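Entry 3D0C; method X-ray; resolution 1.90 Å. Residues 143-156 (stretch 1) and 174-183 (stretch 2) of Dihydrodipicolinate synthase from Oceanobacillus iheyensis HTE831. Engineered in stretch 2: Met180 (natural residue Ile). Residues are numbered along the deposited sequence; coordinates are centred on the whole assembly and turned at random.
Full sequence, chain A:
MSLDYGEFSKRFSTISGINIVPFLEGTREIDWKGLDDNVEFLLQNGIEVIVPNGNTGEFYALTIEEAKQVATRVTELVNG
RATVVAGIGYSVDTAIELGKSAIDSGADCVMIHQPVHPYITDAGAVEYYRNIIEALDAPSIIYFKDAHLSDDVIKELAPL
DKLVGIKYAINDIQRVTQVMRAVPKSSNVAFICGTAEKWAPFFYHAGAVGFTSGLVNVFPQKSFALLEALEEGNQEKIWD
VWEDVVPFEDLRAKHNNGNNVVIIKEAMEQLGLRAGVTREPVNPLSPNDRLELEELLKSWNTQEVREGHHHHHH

Stretch 1 (143-156) YFKDAHLSDDVIKE
Stretch 2 (174-183) QRVTQVMRAV

Stretch 1 leaves a strand at Tyr143 and Phe144, crosses a loop, and is helical by Asp152 and stays so through Glu156, with the helix continuing beyond. Within the loop, Asp146 to Leu149 form a type I beta turn: Ala147 and His148 have phi/psi of -61/-19 and -76/-12, and Leu149 N donates to Asp146 O at 3.0 Å. His148 N also donates to Asp146 OD1 at 2.8 Å. Leu149 and Ser150 are then extended (-97/146 and -78/145). Ser150 OG, at chi1 173° (t), caps the following turn by accepting from Asp152 N at 3.0 Å.

Stretch 2 continues a helix that begins earlier in the chain and runs through Ala182, with i to i+4 bonds such as Val179 N to Arg175 O at 3.0 Å. Val183 (-84/120) is the first residue to leave helical values. The register is set by two CA pairs: Asp151 CA lies 6.3 Å from Val179 CA, and Lys155 CA lies 6.3 Å from Val183 CA. A step of four residues on each side keeps the spacing equal, so the two segments advance in the same N-to-C sense along this contact. Together the stretches bury 414 Å², both sides summed.

Arg175 contributes the largest share, 111 Å². Its CA-to-CB bond points toward stretch 1, and its side chain (chi1 -78°, m; chi2 -176°, t; chi3 64°, p; chi4 167°) carries the guanidinium into the loop ahead of the helix. There all three nitrogens donate. NH1 of Arg175 reaches Ala147 O at 2.7 Å (N-H...O angle 154°), and NH2 of Arg175 reaches Leu149 O at 2.7 Å (148°). The carboxylate of Asp151 completes the set as a two-pronged salt bridge: Arg175 NE to Asp151 OD2 is 2.8 Å (147°), and Arg175 NH2 to Asp151 OD1 is 2.9 Å (164°). Ala147 O, Leu149 O and Asp151 OD2 all lie at the guanidinium edge, near its plane, where the N-H bonds point. The charged group thus ties the turn to the start of the next segment. Arg175 NH2 also lies 4.0 Å from Phe144 CE2, at the edge of that ring.

The CA-to-CB bond of Asp151 points toward stretch 2, and its chi1 is -67° (m). The oxygen of water 1 lies 2.6 Å from Asp151 OD2 and 3.0 Å from Gln178 OE1, so it can join the two side chains; it has more acceptors in reach than protons to give.

One turn farther along stretch 2, the chemistry becomes apolar. Val179, with chi1 71° (p), places CG2 at 4.0 Å from both Asp151 CB and Ile154 CG2, ordinary van der Waals separations. Ile154 (chi1 -69°, m; chi2 171°, t) and Val179 point toward each other's stretches and are buried. Beyond them, Lys155 lays its aliphatic chain against Ala182, with Lys155 CE 4.0 Å from Ala182 CB, while Lys155 NZ makes a weak bond, part of a salt bridge, to Asp152 OD1 at 3.3 Å.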

# COMPACT_ATOMS: atom_id res chain seq x y z
N TYR A 143 3.32 10.18 8.62
CA TYR A 143 4.45 9.55 7.95
C TYR A 143 4.25 9.94 6.48
O TYR A 143 3.40 9.39 5.78
CB TYR A 143 4.39 8.04 8.12
CG TYR A 143 5.56 7.32 7.48
CD1 TYR A 143 6.88 7.65 7.81
CD2 TYR A 143 5.35 6.28 6.59
CE1 TYR A 143 7.97 6.94 7.26
CE2 TYR A 143 6.42 5.57 6.04
CZ TYR A 143 7.72 5.89 6.37
OH TYR A 143 8.73 5.15 5.82
N PHE A 144 5.05 10.92 6.06
CA PHE A 144 4.99 11.48 4.71
C PHE A 144 6.13 10.96 3.82
O PHE A 144 7.28 11.38 3.95
CB PHE A 144 5.10 13.01 4.82
CG PHE A 144 4.54 13.76 3.66
CD1 PHE A 144 3.17 13.96 3.54
CD2 PHE A 144 5.38 14.28 2.67
CE1 PHE A 144 2.64 14.67 2.47
CE2 PHE A 144 4.86 14.99 1.59
CZ PHE A 144 3.48 15.18 1.49
N LYS A 145 5.80 10.06 2.89
CA LYS A 145 6.82 9.47 2.04
C LYS A 145 6.53 9.43 0.54
O LYS A 145 7.34 8.89 -0.22
CB LYS A 145 7.09 8.04 2.52
CG LYS A 145 5.94 7.10 2.21
CD LYS A 145 6.12 5.74 2.88
CE LYS A 145 7.41 5.06 2.46
NZ LYS A 145 7.68 3.84 3.28
N ASP A 146 5.40 9.99 0.12
CA ASP A 146 5.02 9.98 -1.30
C ASP A 146 5.52 11.25 -1.98
O ASP A 146 4.92 12.31 -1.82
CB ASP A 146 3.48 9.90 -1.40
CG ASP A 146 2.98 9.73 -2.84
OD1 ASP A 146 3.74 9.95 -3.81
OD2 ASP A 146 1.79 9.37 -2.99
N ALA A 147 6.60 11.14 -2.74
CA ALA A 147 7.16 12.30 -3.42
C ALA A 147 6.18 12.93 -4.42
O ALA A 147 6.34 14.09 -4.80
CB ALA A 147 8.47 11.92 -4.13
N HIS A 148 5.17 12.17 -4.84
CA HIS A 148 4.19 12.66 -5.80
C HIS A 148 3.18 13.62 -5.19
O HIS A 148 2.43 14.28 -5.91
CB HIS A 148 3.45 11.48 -6.45
CG HIS A 148 4.32 10.66 -7.35
ND1 HIS A 148 4.72 11.11 -8.59
CD2 HIS A 148 4.90 9.45 -7.18
CE1 HIS A 148 5.51 10.21 -9.15
NE2 HIS A 148 5.63 9.19 -8.32
N LEU A 149 3.16 13.69 -3.86
CA LEU A 149 2.26 14.61 -3.17
C LEU A 149 3.05 15.87 -2.85
O LEU A 149 4.25 15.81 -2.57
CB LEU A 149 1.73 13.99 -1.88
CG LEU A 149 0.79 12.80 -2.08
CD1 LEU A 149 0.29 12.32 -0.72
CD2 LEU A 149 -0.38 13.22 -2.98
N SER A 150 2.37 17.00 -2.88
CA SER A 150 3.01 18.27 -2.60
C SER A 150 3.22 18.51 -1.12
O SER A 150 2.39 18.12 -0.27
CB SER A 150 2.16 19.40 -3.19
OG SER A 150 2.66 20.67 -2.80
N ASP A 151 4.32 19.17 -0.79
CA ASP A 151 4.60 19.50 0.59
C ASP A 151 3.53 20.46 1.11
O ASP A 151 3.41 20.67 2.31
CB ASP A 151 5.99 20.13 0.72
CG ASP A 151 7.10 19.14 0.41
OD1 ASP A 151 6.98 17.98 0.89
OD2 ASP A 151 8.07 19.50 -0.29
N ASP A 152 2.73 21.04 0.21
CA ASP A 152 1.68 21.95 0.64
C ASP A 152 0.60 21.20 1.44
O ASP A 152 -0.20 21.82 2.13
CB ASP A 152 1.03 22.64 -0.55
CG ASP A 152 1.96 23.63 -1.24
OD1 ASP A 152 2.88 24.17 -0.59
OD2 ASP A 152 1.74 23.88 -2.44
N VAL A 153 0.57 19.87 1.32
CA VAL A 153 -0.39 19.07 2.08
C VAL A 153 -0.03 19.26 3.55
O VAL A 153 -0.90 19.45 4.41
CB VAL A 153 -0.26 17.56 1.75
CG1 VAL A 153 -1.07 16.72 2.75
CG2 VAL A 153 -0.73 17.31 0.33
N ILE A 154 1.27 19.20 3.83
CA ILE A 154 1.80 19.38 5.17
C ILE A 154 1.53 20.81 5.64
O ILE A 154 1.04 21.02 6.75
CB ILE A 154 3.33 19.11 5.21
CG1 ILE A 154 3.62 17.63 4.99
CG2 ILE A 154 3.91 19.58 6.54
CD1 ILE A 154 5.09 17.31 4.79
N LYS A 155 1.85 21.78 4.79
CA LYS A 155 1.66 23.20 5.11
C LYS A 155 0.21 23.50 5.47
O LYS A 155 -0.08 24.23 6.42
CB LYS A 155 2.10 24.06 3.92
CG LYS A 155 3.60 23.97 3.64
CD LYS A 155 4.00 24.63 2.31
CE LYS A 155 3.66 26.10 2.27
NZ LYS A 155 4.13 26.72 1.00
N GLU A 156 -0.70 22.92 4.69
CA GLU A 156 -2.14 23.09 4.91
C GLU A 156 -2.60 22.55 6.27
O GLU A 156 -3.42 23.17 6.95
CB GLU A 156 -2.90 22.36 3.80
CG GLU A 156 -4.35 22.09 4.11
CD GLU A 156 -5.26 23.18 3.61
OE1 GLU A 156 -5.01 24.36 3.95
OE2 GLU A 156 -6.23 22.86 2.88
N GLN A 174 16.36 19.13 -0.75
CA GLN A 174 15.88 20.46 -1.12
C GLN A 174 14.46 20.63 -0.55
O GLN A 174 14.15 21.65 0.07
CB GLN A 174 15.81 20.62 -2.65
CG GLN A 174 17.14 20.50 -3.39
CD GLN A 174 18.09 21.66 -3.13
OE1 GLN A 174 17.67 22.77 -2.79
NE2 GLN A 174 19.39 21.42 -3.31
N ARG A 175 13.61 19.63 -0.77
CA ARG A 175 12.24 19.67 -0.28
C ARG A 175 12.14 19.70 1.24
O ARG A 175 11.31 20.43 1.79
CB ARG A 175 11.44 18.46 -0.79
CG ARG A 175 10.98 18.59 -2.23
CD ARG A 175 10.12 17.41 -2.67
NE ARG A 175 8.85 17.32 -1.95
CZ ARG A 175 7.83 16.55 -2.33
NH1 ARG A 175 7.94 15.82 -3.43
NH2 ARG A 175 6.72 16.51 -1.62
N VAL A 176 12.97 18.91 1.92
CA VAL A 176 12.89 18.89 3.37
C VAL A 176 13.26 20.25 3.94
O VAL A 176 12.64 20.70 4.91
CB VAL A 176 13.81 17.80 4.00
CG1 VAL A 176 15.27 18.09 3.73
CG2 VAL A 176 13.54 17.74 5.49
N THR A 177 14.24 20.90 3.34
CA THR A 177 14.66 22.22 3.80
C THR A 177 13.54 23.23 3.55
O THR A 177 13.22 24.05 4.41
CB THR A 177 15.94 22.68 3.08
OG1 THR A 177 16.98 21.72 3.31
CG2 THR A 177 16.40 24.04 3.60
N GLN A 178 12.94 23.18 2.37
CA GLN A 178 11.86 24.11 2.03
C GLN A 178 10.65 24.00 2.97
O GLN A 178 10.23 24.99 3.57
CB GLN A 178 11.40 23.88 0.60
CG GLN A 178 12.42 24.25 -0.46
CD GLN A 178 12.08 23.62 -1.80
OE1 GLN A 178 10.92 23.31 -2.08
NE2 GLN A 178 13.10 23.43 -2.63
N VAL A 179 10.08 22.80 3.09
CA VAL A 179 8.91 22.63 3.94
C VAL A 179 9.16 23.06 5.39
O VAL A 179 8.31 23.70 6.01
CB VAL A 179 8.37 21.17 3.89
CG1 VAL A 179 9.31 20.22 4.61
CG2 VAL A 179 6.98 21.12 4.50
N MSE A 180 10.34 22.75 5.93
CA MSE A 180 10.64 23.13 7.31
C MSE A 180 10.79 24.64 7.52
O MSE A 180 10.54 25.15 8.62
CB MSE A 180 11.90 22.41 7.79
CG MSE A 180 11.70 20.91 7.89
SE MSE A 180 13.08 20.03 8.89
CE MSE A 180 14.51 20.29 7.61
N ARG A 181 11.20 25.36 6.49
CA ARG A 181 11.35 26.80 6.61
C ARG A 181 9.98 27.44 6.42
O ARG A 181 9.72 28.55 6.89
CB ARG A 181 12.32 27.34 5.56
CG ARG A 181 13.77 26.92 5.78
CD ARG A 181 14.69 27.46 4.69
NE ARG A 181 14.67 28.92 4.61
CZ ARG A 181 15.10 29.74 5.56
NH1 ARG A 181 15.59 29.25 6.69
NH2 ARG A 181 15.03 31.05 5.39
N ALA A 182 9.09 26.72 5.73
CA ALA A 182 7.75 27.22 5.45
C ALA A 182 6.79 27.16 6.63
O ALA A 182 5.92 28.02 6.78
CB ALA A 182 7.16 26.47 4.27
N VAL A 183 6.94 26.13 7.47
CA VAL A 183 6.07 25.96 8.63
C VAL A 183 6.56 26.78 9.81
O VAL A 183 7.67 26.58 10.30
CB VAL A 183 5.99 24.48 9.04
CG1 VAL A 183 5.03 24.31 10.21
CG2 VAL A 183 5.54 23.65 7.86
O HOH W 1 9.14 21.82 -0.16